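PDB 4ARU: histidine acid phosphatase from Hafnia alvei, which belongs to branch 2 of the histidine phosphatase superfamily, whose members join an alpha/beta core, built on a mixed sheet, to a largely helical region. Local coordinates for residues Arg32-His37 / Leu172-Ser177; Tyr86-Val91 / Pro290-Ser295; Pro125-Val130 / Leu301-His306; Ala163-Met168 / Gly212-Ala217. All blocks are in the same frame, centred on the assembly; numbering follows the deposited sequence. Where two conformers were deposited one is given.

In the fold
The four contacts fall into two pairs. Contacts 2 and 3, with centres 10 Å apart, share the mixed sheet in which strands 85-89 and 300-305 run side by side; Asp90 OD2 of contact 2 is probably hydrogen-bonded to His306 NE2 of contact 3 at 2.6 Å. L(+)-tartaric acid, probably from the crystallisation liquor, lies here, about 3 Å from the His306 side chain and about 5 Å from that of Trp88. Contacts 1 and 4, with centres 13 Å apart, belong to the helical region and meet where Val34 CG1 packs on Leu216 CD2 at 4.1 Å. Contacts 1 and 2 are farthest apart, 44 Å between centres, on opposite sides of the chain's centre.

Contact 1 of 4, residues Arg32-His37 / Leu172-Ser177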
loop_
_atom_site.group_PDB
_atom_site.type_symbol
_atom_site.label_atom_id
_atom_site.label_comp_id
_atom_site.label_asym_id
_atom_site.label_seq_id
_atom_site.Cartn_x
_atom_site.Cartn_y
_atom_site.Cartn_z
ATOM N N ARG A 32 -2.004 -24.654 -1.355
ATOM C CA ARG A 32 -2.067 -25.694 -2.359
ATOM C C ARG A 32 -3.283 -26.572 -2.146
ATOM O O ARG A 32 -4.037 -26.784 -3.090
ATOM C CB ARG A 32 -0.773 -26.482 -2.388
ATOM C CG ARG A 32 0.409 -25.570 -2.679
ATOM C CD ARG A 32 1.549 -26.377 -3.278
ATOM N NE ARG A 32 2.751 -25.588 -3.475
ATOM C CZ ARG A 32 3.059 -24.955 -4.604
ATOM N NH1 ARG A 32 2.256 -25.002 -5.660
ATOM N NH2 ARG A 32 4.163 -24.235 -4.666
ATOM N N ASP A 33 -3.519 -26.978 -0.894
ATOM C CA ASP A 33 -4.508 -28.007 -0.579
ATOM C C ASP A 33 -5.949 -27.552 -0.767
ATOM O O ASP A 33 -6.799 -28.410 -0.881
ATOM C CB ASP A 33 -4.300 -28.540 0.839
ATOM C CG ASP A 33 -3.040 -29.403 0.983
ATOM O OD1 ASP A 33 -2.438 -29.779 -0.052
ATOM O OD2 ASP A 33 -2.703 -29.810 2.149
ATOM N N VAL A 34 -6.226 -26.255 -0.768
ATOM C CA VAL A 34 -7.647 -25.794 -0.814
ATOM C C VAL A 34 -8.196 -25.741 -2.234
ATOM O O VAL A 34 -9.354 -25.329 -2.461
ATOM C CB VAL A 34 -7.858 -24.432 -0.118
ATOM C CG1 VAL A 34 -7.648 -24.545 1.382
ATOM C CG2 VAL A 34 -6.979 -23.363 -0.696
ATOM N N THR A 35 -7.403 -26.176 -3.191
ATOM C CA THR A 35 -7.858 -26.320 -4.578
ATOM C C THR A 35 -7.315 -27.588 -5.212
ATOM O O THR A 35 -6.174 -27.942 -4.975
ATOM C CB THR A 35 -7.459 -25.115 -5.452
ATOM O OG1 THR A 35 -7.911 -25.324 -6.792
ATOM C CG2 THR A 35 -5.951 -24.906 -5.519
ATOM N N PRO A 36 -8.120 -28.293 -6.016
ATOM C CA PRO A 36 -7.568 -29.413 -6.801
ATOM C C PRO A 36 -6.688 -28.945 -7.949
ATOM O O PRO A 36 -5.992 -29.781 -8.576
ATOM C CB PRO A 36 -8.825 -30.069 -7.382
ATOM C CG PRO A 36 -9.798 -28.923 -7.494
ATOM C CD PRO A 36 -9.567 -28.127 -6.258
ATOM N N HIS A 37 -6.751 -27.655 -8.264
ATOM C CA HIS A 37 -6.012 -27.151 -9.426
ATOM C C HIS A 37 -4.599 -26.850 -9.036
ATOM O O HIS A 37 -4.286 -26.853 -7.854
ATOM C CB HIS A 37 -6.659 -25.897 -9.940
ATOM C CG HIS A 37 -8.101 -26.065 -10.233
ATOM N ND1 HIS A 37 -8.575 -27.129 -10.967
ATOM C CD2 HIS A 37 -9.178 -25.357 -9.842
ATOM C CE1 HIS A 37 -9.889 -27.042 -11.058
ATOM N NE2 HIS A 37 -10.280 -25.985 -10.379
ATOM N N LEU A 172 -11.994 -21.666 -6.380
ATOM C CA LEU A 172 -11.039 -22.701 -6.029
ATOM C C LEU A 172 -11.489 -24.096 -6.390
ATOM O O LEU A 172 -10.653 -24.995 -6.473
ATOM C CB LEU A 172 -10.798 -22.686 -4.491
ATOM C CG LEU A 172 -10.142 -21.421 -3.974
ATOM C CD1 LEU A 172 -10.210 -21.493 -2.474
ATOM C CD2 LEU A 172 -8.702 -21.283 -4.458
ATOM N N ASP A 173 -12.794 -24.340 -6.588
ATOM C CA ASP A 173 -13.320 -25.721 -6.530
ATOM C C ASP A 173 -12.942 -26.406 -5.238
ATOM O O ASP A 173 -12.595 -27.589 -5.185
ATOM C CB ASP A 173 -12.902 -26.528 -7.766
ATOM C CG ASP A 173 -13.593 -26.026 -9.027
ATOM O OD1 ASP A 173 -14.815 -26.236 -9.093
ATOM O OD2 ASP A 173 -12.970 -25.423 -9.950
ATOM N N PHE A 174 -13.064 -25.628 -4.151
ATOM C CA PHE A 174 -12.712 -26.091 -2.812
ATOM C C PHE A 174 -13.317 -27.451 -2.438
ATOM O O PHE A 174 -12.643 -28.291 -1.844
ATOM C CB PHE A 174 -13.028 -24.997 -1.765
ATOM C CG PHE A 174 -12.822 -25.441 -0.320
ATOM C CD1 PHE A 174 -11.540 -25.547 0.228
ATOM C CD2 PHE A 174 -13.899 -25.703 0.492
ATOM C CE1 PHE A 174 -11.379 -25.938 1.544
ATOM C CE2 PHE A 174 -13.728 -26.093 1.810
ATOM C CZ PHE A 174 -12.469 -26.196 2.330
ATOM N N PRO A 175 -14.600 -27.674 -2.739
ATOM C CA PRO A 175 -15.193 -28.935 -2.288
ATOM C C PRO A 175 -14.515 -30.187 -2.884
ATOM O O PRO A 175 -14.615 -31.283 -2.298
ATOM C CB PRO A 175 -16.652 -28.818 -2.757
ATOM C CG PRO A 175 -16.915 -27.351 -2.822
ATOM C CD PRO A 175 -15.631 -26.747 -3.277
ATOM N N LYS A 176 -13.850 -30.006 -4.025
ATOM C CA LYS A 176 -13.122 -31.098 -4.670
ATOM C C LYS A 176 -11.639 -31.124 -4.328
ATOM O O LYS A 176 -10.899 -31.908 -4.935
ATOM C CB LYS A 176 -13.256 -30.998 -6.183
ATOM C CG LYS A 176 -14.685 -31.124 -6.691
ATOM C CD LYS A 176 -14.726 -30.498 -8.072
ATOM C CE LYS A 176 -16.009 -30.746 -8.848
ATOM N NZ LYS A 176 -15.977 -29.832 -10.036
ATOM N N SER A 177 -11.237 -30.342 -3.337
ATOM C CA SER A 177 -9.827 -30.115 -3.045
ATOM C C SER A 177 -9.297 -31.195 -2.098
ATOM O O SER A 177 -10.065 -31.848 -1.382
ATOM C CB SER A 177 -9.639 -28.757 -2.421
ATOM O OG SER A 177 -10.126 -28.753 -1.085
#
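The His37 imidazole meets Asp173 at its edge: OD2 of Asp173 lies in the ring plane, 2.8 Å from NE2 of His37, and the nearly straight bond (170° at the hydrogen) reaches the carboxylate on its anti side. Ring and carboxylate planes stand 84° apart, and Pro36 CG covers the centre of one imidazole face. The Phe174 ring also presents an edge, with Val34 O near its plane, 3.5 Å from CD1. That carbonyl receives the CA-H of Phe174 as well, yet it is buried without a hydrogen-bonding partner. Val34 CB lies 3.9 Å from Phe174 CD1, and its CG2 4.1 Å from Leu172 CD1. Thr35 OG1, anti to the backbone N (chi1 179°), donates to Leu172 O at 2.8 Å, on a lone pair in the carbonyl plane, and accepts from His37 N at 3.0 Å, forming an ST turn. Asp173, with positive phi, is the C-prime residue of the Schellman motif ending helix 162-172, and its CB points toward segment 32-37. Val34 and Leu172 reach helix 213-229, through Leu216 and through Leu220 and Phe224, while Tyr179 of helix 178-182 packs on Val34 and Phe174.

Contact 2 of 4, residues Tyr86-Val91 / Pro290-Ser295; sequences YVWADV and PLPDIS
Tyr86 reaches the 290-295 loop with its hydroxyl, which donates to Pro292 O at an OH-O distance of 2.6 Å; the donor is tilted 21° from the carbonyl plane. Over one face of the same ring lies Ile294, its CB offset toward the rim in a CH-pi contact 4.0 Å from the centroid, with CG1 3.7 Å from Tyr86 CD2. Leu291 is shared between two aromatic residues: CB stands 3.6 Å from Tyr86 OH, while CD2 lies over one face of the Trp88 indole, 4.1 Å from CG. Pro292 completes the shell, its CD 3.5 Å from Trp88 CZ3. Both aromatic side chains have CG anti to the backbone N (chi1 -174° in Tyr86 and -171° in Trp88) and leave the strand on the side facing the loop, whereas Val87 between them points away.

The next shell positions these groups. A type II beta turn from Leu291 to Ile294, closed by a weak bond from Ile294 N to Leu291 O, gives the loop its bend. Trp88 NE1 is hydrogen-bonded to Asp124 OD2. His115 stacks on the Tyr86 ring and, in the conformer given, is also bonded through NE2 to Asp293 OD2. The turn precedes strand 300-305, which pairs in parallel with strand 85-89. With a tartaric acid, probably from the crystallisation liquor, about 5 Å from the Trp88 side chain, the contact seats a connecting loop on the mixed central sheet of the alpha/beta core characteristic of histidine phosphatases.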
loop_
_atom_site.group_PDB
_atom_site.type_symbol
_atom_site.label_atom_id
_atom_site.label_comp_id
_atom_site.label_asym_id
_atom_site.label_seq_id
_atom_site.Cartn_x
_atom_site.Cartn_y
_atom_site.Cartn_z
ATOM N N TYR A 86 14.677 11.925 -4.611
ATOM C CA TYR A 86 15.239 11.003 -3.660
ATOM C C TYR A 86 14.327 9.839 -3.461
ATOM O O TYR A 86 13.150 10.007 -3.244
ATOM C CB TYR A 86 15.505 11.699 -2.334
ATOM C CG TYR A 86 16.222 10.883 -1.264
ATOM C CD1 TYR A 86 15.572 9.983 -0.490
ATOM C CD2 TYR A 86 17.528 11.146 -0.965
ATOM C CE1 TYR A 86 16.236 9.263 0.515
ATOM C CE2 TYR A 86 18.215 10.434 0.008
ATOM C CZ TYR A 86 17.549 9.492 0.757
ATOM O OH TYR A 86 18.192 8.812 1.780
ATOM N N VAL A 87 14.889 8.624 -3.509
ATOM C CA VAL A 87 14.185 7.393 -3.243
ATOM C C VAL A 87 14.718 6.722 -1.992
ATOM O O VAL A 87 15.887 6.474 -1.901
ATOM C CB VAL A 87 14.267 6.371 -4.433
ATOM C CG1 VAL A 87 13.601 5.082 -4.030
ATOM C CG2 VAL A 87 13.669 6.945 -5.700
ATOM N N TRP A 88 13.818 6.399 -1.073
ATOM C CA TRP A 88 14.100 5.505 0.054
ATOM C C TRP A 88 13.281 4.238 -0.128
ATOM O O TRP A 88 12.065 4.302 -0.095
ATOM C CB TRP A 88 13.815 6.137 1.414
ATOM C CG TRP A 88 14.305 5.273 2.528
ATOM C CD1 TRP A 88 13.582 4.351 3.266
ATOM C CD2 TRP A 88 15.653 5.105 2.937
ATOM N NE1 TRP A 88 14.393 3.678 4.119
ATOM C CE2 TRP A 88 15.664 4.119 3.966
ATOM C CE3 TRP A 88 16.852 5.736 2.607
ATOM C CZ2 TRP A 88 16.829 3.743 4.636
ATOM C CZ3 TRP A 88 17.994 5.374 3.291
ATOM C CH2 TRP A 88 17.993 4.350 4.255
ATOM N N ALA A 89 13.931 3.102 -0.338
ATOM C CA ALA A 89 13.243 1.842 -0.502
ATOM C C ALA A 89 13.482 0.947 0.685
ATOM O O ALA A 89 14.559 0.975 1.273
ATOM C CB ALA A 89 13.746 1.112 -1.756
ATOM N N ASP A 90 12.475 0.117 1.002
ATOM C CA ASP A 90 12.686 -0.938 1.975
ATOM C C ASP A 90 13.692 -1.939 1.427
ATOM O O ASP A 90 14.033 -1.946 0.254
ATOM C CB ASP A 90 11.364 -1.632 2.332
ATOM C CG ASP A 90 11.397 -2.381 3.671
ATOM O OD1 ASP A 90 12.363 -2.318 4.452
ATOM O OD2 ASP A 90 10.347 -3.050 3.893
ATOM N N VAL A 91 14.128 -2.816 2.307
ATOM C CA VAL A 91 15.247 -3.711 2.058
ATOM C C VAL A 91 15.005 -4.795 1.014
ATOM O O VAL A 91 15.987 -5.345 0.494
ATOM C CB VAL A 91 15.726 -4.388 3.349
ATOM C CG1 VAL A 91 16.335 -3.330 4.195
ATOM C CG2 VAL A 91 14.652 -5.161 4.108
ATOM N N PRO A 290 16.710 11.719 10.148
ATOM C CA PRO A 290 16.910 12.167 8.762
ATOM C C PRO A 290 17.244 11.029 7.823
ATOM O O PRO A 290 17.924 10.074 8.221
ATOM C CB PRO A 290 18.112 13.133 8.861
ATOM C CG PRO A 290 18.668 12.963 10.224
ATOM C CD PRO A 290 17.647 12.321 11.111
ATOM N N LEU A 291 16.796 11.164 6.580
ATOM C CA LEU A 291 17.134 10.196 5.514
ATOM C C LEU A 291 18.532 10.554 5.070
ATOM O O LEU A 291 18.836 11.728 4.849
ATOM C CB LEU A 291 16.139 10.298 4.373
ATOM C CG LEU A 291 14.719 9.888 4.763
ATOM C CD1 LEU A 291 13.774 10.091 3.591
ATOM C CD2 LEU A 291 14.633 8.427 5.171
ATOM N N PRO A 292 19.417 9.558 5.007
ATOM C CA PRO A 292 20.812 9.905 4.726
ATOM C C PRO A 292 21.019 10.520 3.358
ATOM O O PRO A 292 20.457 10.040 2.388
ATOM C CB PRO A 292 21.546 8.572 4.844
ATOM C CG PRO A 292 20.528 7.551 4.712
ATOM C CD PRO A 292 19.198 8.115 5.134
ATOM N N ASP A 293 21.785 11.608 3.323
ATOM C CA ASP A 293 22.166 12.200 2.045
ATOM C C ASP A 293 21.016 12.909 1.303
ATOM O O ASP A 293 21.133 13.115 0.100
ATOM C CB ASP A 293 22.751 11.063 1.156
ATOM C CG ASP A 293 23.297 11.541 -0.169
ATOM O OD1 ASP A 293 23.976 12.574 -0.181
ATOM O OD2 ASP A 293 23.064 10.842 -1.192
ATOM N N ILE A 294 19.881 13.194 1.950
ATOM C CA ILE A 294 18.793 13.881 1.251
ATOM C C ILE A 294 19.108 15.359 1.234
ATOM O O ILE A 294 19.699 15.865 2.185
ATOM C CB ILE A 294 17.400 13.598 1.880
ATOM C CG1 ILE A 294 16.285 14.041 0.913
ATOM C CG2 ILE A 294 17.277 14.236 3.266
ATOM C CD1 ILE A 294 14.960 13.435 1.279
ATOM N N SER A 295 18.776 16.032 0.139
ATOM C CA SER A 295 19.067 17.459 -0.006
ATOM C C SER A 295 18.018 18.279 0.680
ATOM O O SER A 295 16.838 17.934 0.630
ATOM C CB SER A 295 19.107 17.854 -1.483
ATOM O OG SER A 295 19.353 19.257 -1.597
#

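Contact 3 of 4, residues Pro125-Val130 / Leu301-His306; sequences PLFHPV and LFIAGH
His306 NE2 is met across the contact by His128 CE1, at 3.7 Å, and is hydrogen-bonded to Asp90 OD2. The two imidazoles make an oblique pair, centroids 5.2 Å apart and planes at 58°. His306 NE2 sits near the plane of the His128 ring at its edge, while His128 NE2 lies over one face of His306.

Phe127 carries the apolar half of the contact. It points its CB at the strand, with CG anti to the carbonyl carbon (chi1 -65°). Its CZ touches Ile303 CG2 at 3.6 Å and Ala304 O at 3.5 Å, and CE1 lies 3.6 Å from Gly305 CA. Gly305 has no side chain on the face it turns to this ring, which allows the close approach.

Asn309, in helix 307-317, ties the segments together indirectly: its ND2 is bonded to Phe127 O and its OD1 to His306 N. His306 occupies the N-cap position of that helix, at the C-terminal end of a parallel strand, and belongs to the His-Asp motif characteristic of branch 2 histidine phosphatases. Apolar and ring contacts, some of them to backbone atoms of the strand, join the two segments directly. In this crystal, His306 ND1 is bonded to tartaric acid O2; with Asp90 at NE2, bonds at both ring nitrogens fix the rotation of the buried imidazole, while His128 packs beside it.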
loop_
_atom_site.group_PDB
_atom_site.type_symbol
_atom_site.label_atom_id
_atom_site.label_comp_id
_atom_site.label_asym_id
_atom_site.label_seq_id
_atom_site.Cartn_x
_atom_site.Cartn_y
_atom_site.Cartn_z
ATOM N N PRO A 125 13.568 -0.136 10.382
ATOM C CA PRO A 125 12.548 0.329 11.331
ATOM C C PRO A 125 11.632 1.418 10.823
ATOM O O PRO A 125 10.564 1.684 11.417
ATOM C CB PRO A 125 13.367 0.844 12.478
ATOM C CG PRO A 125 14.585 1.396 11.806
ATOM C CD PRO A 125 14.902 0.298 10.821
ATOM N N LEU A 126 11.962 2.044 9.690
ATOM C CA LEU A 126 11.033 2.985 9.097
ATOM C C LEU A 126 9.796 2.273 8.577
ATOM O O LEU A 126 8.684 2.812 8.688
ATOM C CB LEU A 126 11.661 3.712 7.915
ATOM C CG LEU A 126 10.811 4.770 7.239
ATOM C CD1 LEU A 126 10.462 5.936 8.154
ATOM C CD2 LEU A 126 11.551 5.286 6.030
ATOM N N PHE A 127 9.972 1.071 8.048
ATOM C CA PHE A 127 8.887 0.300 7.471
ATOM C C PHE A 127 8.274 -0.697 8.455
ATOM O O PHE A 127 7.050 -0.979 8.326
ATOM C CB PHE A 127 9.338 -0.476 6.234
ATOM C CG PHE A 127 9.741 0.439 5.080
ATOM C CD1 PHE A 127 8.792 0.953 4.219
ATOM C CD2 PHE A 127 11.070 0.786 4.874
ATOM C CE1 PHE A 127 9.139 1.813 3.219
ATOM C CE2 PHE A 127 11.446 1.626 3.841
ATOM C CZ PHE A 127 10.467 2.123 2.996
ATOM N N HIS A 128 9.095 -1.245 9.344
ATOM C CA HIS A 128 8.707 -2.316 10.249
ATOM C C HIS A 128 9.282 -2.081 11.646
ATOM O O HIS A 128 10.179 -2.815 12.135
ATOM C CB HIS A 128 9.131 -3.676 9.711
ATOM C CG HIS A 128 8.474 -4.028 8.432
ATOM N ND1 HIS A 128 9.107 -3.903 7.208
ATOM C CD2 HIS A 128 7.212 -4.423 8.159
ATOM C CE1 HIS A 128 8.284 -4.274 6.253
ATOM N NE2 HIS A 128 7.124 -4.596 6.797
ATOM N N PRO A 129 8.778 -1.023 12.334
ATOM C CA PRO A 129 9.328 -0.672 13.634
ATOM C C PRO A 129 9.107 -1.754 14.697
ATOM O O PRO A 129 9.930 -1.946 15.599
ATOM C CB PRO A 129 8.594 0.618 14.011
ATOM C CG PRO A 129 7.422 0.671 13.126
ATOM C CD PRO A 129 7.773 -0.031 11.870
ATOM N N VAL A 130 7.987 -2.453 14.598
ATOM C CA VAL A 130 7.700 -3.505 15.574
ATOM C C VAL A 130 8.675 -4.696 15.379
ATOM O O VAL A 130 9.343 -5.165 16.332
ATOM C CB VAL A 130 6.220 -3.937 15.476
ATOM C CG1 VAL A 130 5.945 -5.161 16.327
ATOM C CG2 VAL A 130 5.328 -2.790 15.938
ATOM N N LEU A 301 10.190 13.056 -2.939
ATOM C CA LEU A 301 10.634 11.985 -2.041
ATOM C C LEU A 301 9.723 10.797 -2.332
ATOM O O LEU A 301 8.523 10.869 -2.108
ATOM C CB LEU A 301 10.597 12.394 -0.582
ATOM C CG LEU A 301 10.782 11.312 0.482
ATOM C CD1 LEU A 301 12.107 10.605 0.262
ATOM C CD2 LEU A 301 10.671 11.829 1.884
ATOM N N PHE A 302 10.276 9.716 -2.881
ATOM C CA PHE A 302 9.546 8.510 -3.211
ATOM C C PHE A 302 9.995 7.426 -2.216
ATOM O O PHE A 302 11.209 7.103 -2.151
ATOM C CB PHE A 302 9.839 8.092 -4.656
ATOM C CG PHE A 302 9.094 6.889 -5.129
ATOM C CD1 PHE A 302 9.629 5.625 -4.973
ATOM C CD2 PHE A 302 7.859 6.998 -5.769
ATOM C CE1 PHE A 302 8.987 4.507 -5.487
ATOM C CE2 PHE A 302 7.202 5.869 -6.263
ATOM C CZ PHE A 302 7.774 4.617 -6.094
ATOM N N ILE A 303 9.028 6.832 -1.525
ATOM C CA ILE A 303 9.252 5.861 -0.509
ATOM C C ILE A 303 8.621 4.570 -0.986
ATOM O O ILE A 303 7.367 4.490 -1.158
ATOM C CB ILE A 303 8.673 6.304 0.850
ATOM C CG1 ILE A 303 9.232 7.656 1.298
ATOM C CG2 ILE A 303 8.924 5.213 1.892
ATOM C CD1 ILE A 303 8.541 8.228 2.528
ATOM N N ALA A 304 9.451 3.546 -1.198
ATOM C CA ALA A 304 8.993 2.285 -1.786
ATOM C C ALA A 304 8.801 1.268 -0.671
ATOM O O ALA A 304 9.745 0.721 -0.130
ATOM C CB ALA A 304 10.006 1.753 -2.820
ATOM N N GLY A 305 7.519 1.024 -0.383
ATOM C CA GLY A 305 7.109 0.141 0.692
ATOM C C GLY A 305 6.060 -0.893 0.281
ATOM O O GLY A 305 6.096 -1.450 -0.836
ATOM N N HIS A 306 5.101 -1.109 1.182
ATOM C CA HIS A 306 4.218 -2.268 1.174
ATOM C C HIS A 306 2.782 -1.810 1.349
ATOM O O HIS A 306 2.509 -0.669 1.800
ATOM C CB HIS A 306 4.565 -3.202 2.291
ATOM C CG HIS A 306 6.020 -3.571 2.326
ATOM N ND1 HIS A 306 6.533 -4.683 1.686
ATOM C CD2 HIS A 306 7.080 -2.926 2.867
ATOM C CE1 HIS A 306 7.831 -4.731 1.876
ATOM N NE2 HIS A 306 8.191 -3.693 2.606
#

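Contact 4 of 4, residues Ala163-Met168 / Gly212-Ala217; sequences ASLALM and GAVGLA
Leu165 and Met168 on helix 163-168 face Ala213 and Ala217 on helix 213-217, the two short axes approaching to 10.7 Å with a crossing angle of 54°. This is helix-helix packing in the helical region that accompanies the mixed-sheet core of the protein. Leu165 and Met168, about one turn apart, supply the longer side chains; the other helix answers with Ala213, Ala217 and Val214. The CA atoms are nearest at Leu165 with Ala213 and at Met168 with Ala217.

Leu165 does most of the touching through CD2, which lies 3.9 Å from Ala213 CB and 4.1 Å from Ala217 CB and also rests against Ala213 O. Its other methyl, CD1, is 4.1 Å from the same Ala213 CB and reaches Val214 CG2 at 4.2 Å. The second helix starts at Gly212, its N-cap residue, just after strand 208-211, and Gly212 O accepts the first-turn bond from Leu216 N.

Helix 191-194 covers the contact through Phe191, which touches Leu165, Met168 and Ala213. Helix 243-262 adds Leu252 against Ala217, and farther along helix 213-229 Leu220, Ala221 and Phe224 receive Met168. The Met168 chain leaves with CG anti to the backbone N (chi1 179°), which puts CG 4.0 Å from Ala217 CB. It then bends at its second and third torsions, and the terminal CE comes to 3.4 Å from Ala217 O.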
loop_
_atom_site.group_PDB
_atom_site.type_symbol
_atom_site.label_atom_id
_atom_site.label_comp_id
_atom_site.label_asym_id
_atom_site.label_seq_id
_atom_site.Cartn_x
_atom_site.Cartn_y
_atom_site.Cartn_z
ATOM N N ALA A 163 -21.388 -14.479 1.034
ATOM C CA ALA A 163 -21.367 -14.544 -0.438
ATOM C C ALA A 163 -19.961 -14.566 -1.039
ATOM O O ALA A 163 -19.648 -15.330 -1.950
ATOM C CB ALA A 163 -22.164 -13.388 -1.016
ATOM N N SER A 164 -19.082 -13.729 -0.514
ATOM C CA SER A 164 -17.716 -13.631 -0.986
ATOM C C SER A 164 -16.939 -14.916 -0.702
ATOM O O SER A 164 -16.178 -15.414 -1.552
ATOM C CB SER A 164 -17.032 -12.433 -0.343
ATOM O OG SER A 164 -17.604 -11.219 -0.798
ATOM N N LEU A 165 -17.161 -15.481 0.488
ATOM C CA LEU A 165 -16.484 -16.743 0.821
ATOM C C LEU A 165 -17.000 -17.880 -0.056
ATOM O O LEU A 165 -16.251 -18.758 -0.521
ATOM C CB LEU A 165 -16.630 -17.060 2.305
ATOM C CG LEU A 165 -15.866 -16.172 3.278
ATOM C CD1 LEU A 165 -16.134 -16.487 4.745
ATOM C CD2 LEU A 165 -14.376 -16.296 3.000
ATOM N N ALA A 166 -18.293 -17.866 -0.356
ATOM C CA ALA A 166 -18.865 -18.876 -1.252
ATOM C C ALA A 166 -18.311 -18.739 -2.663
ATOM O O ALA A 166 -18.016 -19.725 -3.304
ATOM C CB ALA A 166 -20.378 -18.804 -1.268
ATOM N N LEU A 167 -18.117 -17.494 -3.097
ATOM C CA LEU A 167 -17.503 -17.280 -4.416
ATOM C C LEU A 167 -16.064 -17.772 -4.433
ATOM O O LEU A 167 -15.636 -18.430 -5.371
ATOM C CB LEU A 167 -17.556 -15.814 -4.819
ATOM C CG LEU A 167 -16.866 -15.415 -6.123
ATOM C CD1 LEU A 167 -17.510 -16.114 -7.299
ATOM C CD2 LEU A 167 -16.917 -13.909 -6.278
ATOM N N MET A 168 -15.325 -17.477 -3.383
ATOM C CA MET A 168 -13.931 -17.954 -3.308
ATOM C C MET A 168 -13.938 -19.494 -3.402
ATOM O O MET A 168 -13.120 -20.096 -4.104
ATOM C CB MET A 168 -13.241 -17.512 -2.019
ATOM C CG MET A 168 -11.802 -17.992 -1.885
ATOM S SD MET A 168 -10.677 -17.547 -3.250
ATOM C CE MET A 168 -10.307 -15.861 -2.886
ATOM N N GLY A 212 -8.048 -18.228 9.375
ATOM C CA GLY A 212 -9.358 -18.646 8.896
ATOM C C GLY A 212 -9.699 -18.196 7.497
ATOM O O GLY A 212 -8.864 -17.679 6.755
ATOM N N ALA A 213 -10.958 -18.396 7.134
ATOM C CA ALA A 213 -11.387 -18.260 5.771
ATOM C C ALA A 213 -11.171 -16.859 5.195
ATOM O O ALA A 213 -10.840 -16.689 4.014
ATOM C CB ALA A 213 -12.832 -18.662 5.683
ATOM N N VAL A 214 -11.466 -15.828 5.995
ATOM C CA VAL A 214 -11.341 -14.456 5.498
ATOM C C VAL A 214 -9.866 -14.153 5.271
ATOM O O VAL A 214 -9.471 -13.612 4.244
ATOM C CB VAL A 214 -12.020 -13.406 6.431
ATOM C CG1 VAL A 214 -11.699 -12.006 5.957
ATOM C CG2 VAL A 214 -13.515 -13.646 6.513
ATOM N N GLY A 215 -9.027 -14.464 6.257
ATOM C CA GLY A 215 -7.570 -14.259 6.102
ATOM C C GLY A 215 -6.986 -15.011 4.925
ATOM O O GLY A 215 -6.206 -14.455 4.164
ATOM N N LEU A 216 -7.359 -16.272 4.775
ATOM C CA LEU A 216 -6.843 -17.066 3.665
ATOM C C LEU A 216 -7.369 -16.558 2.333
ATOM O O LEU A 216 -6.609 -16.333 1.388
ATOM C CB LEU A 216 -7.194 -18.523 3.880
ATOM C CG LEU A 216 -6.791 -19.476 2.733
ATOM C CD1 LEU A 216 -5.308 -19.488 2.485
ATOM C CD2 LEU A 216 -7.312 -20.860 3.030
ATOM N N ALA A 217 -8.661 -16.305 2.257
ATOM C CA ALA A 217 -9.248 -15.768 1.038
ATOM C C ALA A 217 -8.657 -14.435 0.657
ATOM O O ALA A 217 -8.476 -14.148 -0.538
ATOM C CB ALA A 217 -10.750 -15.661 1.143
#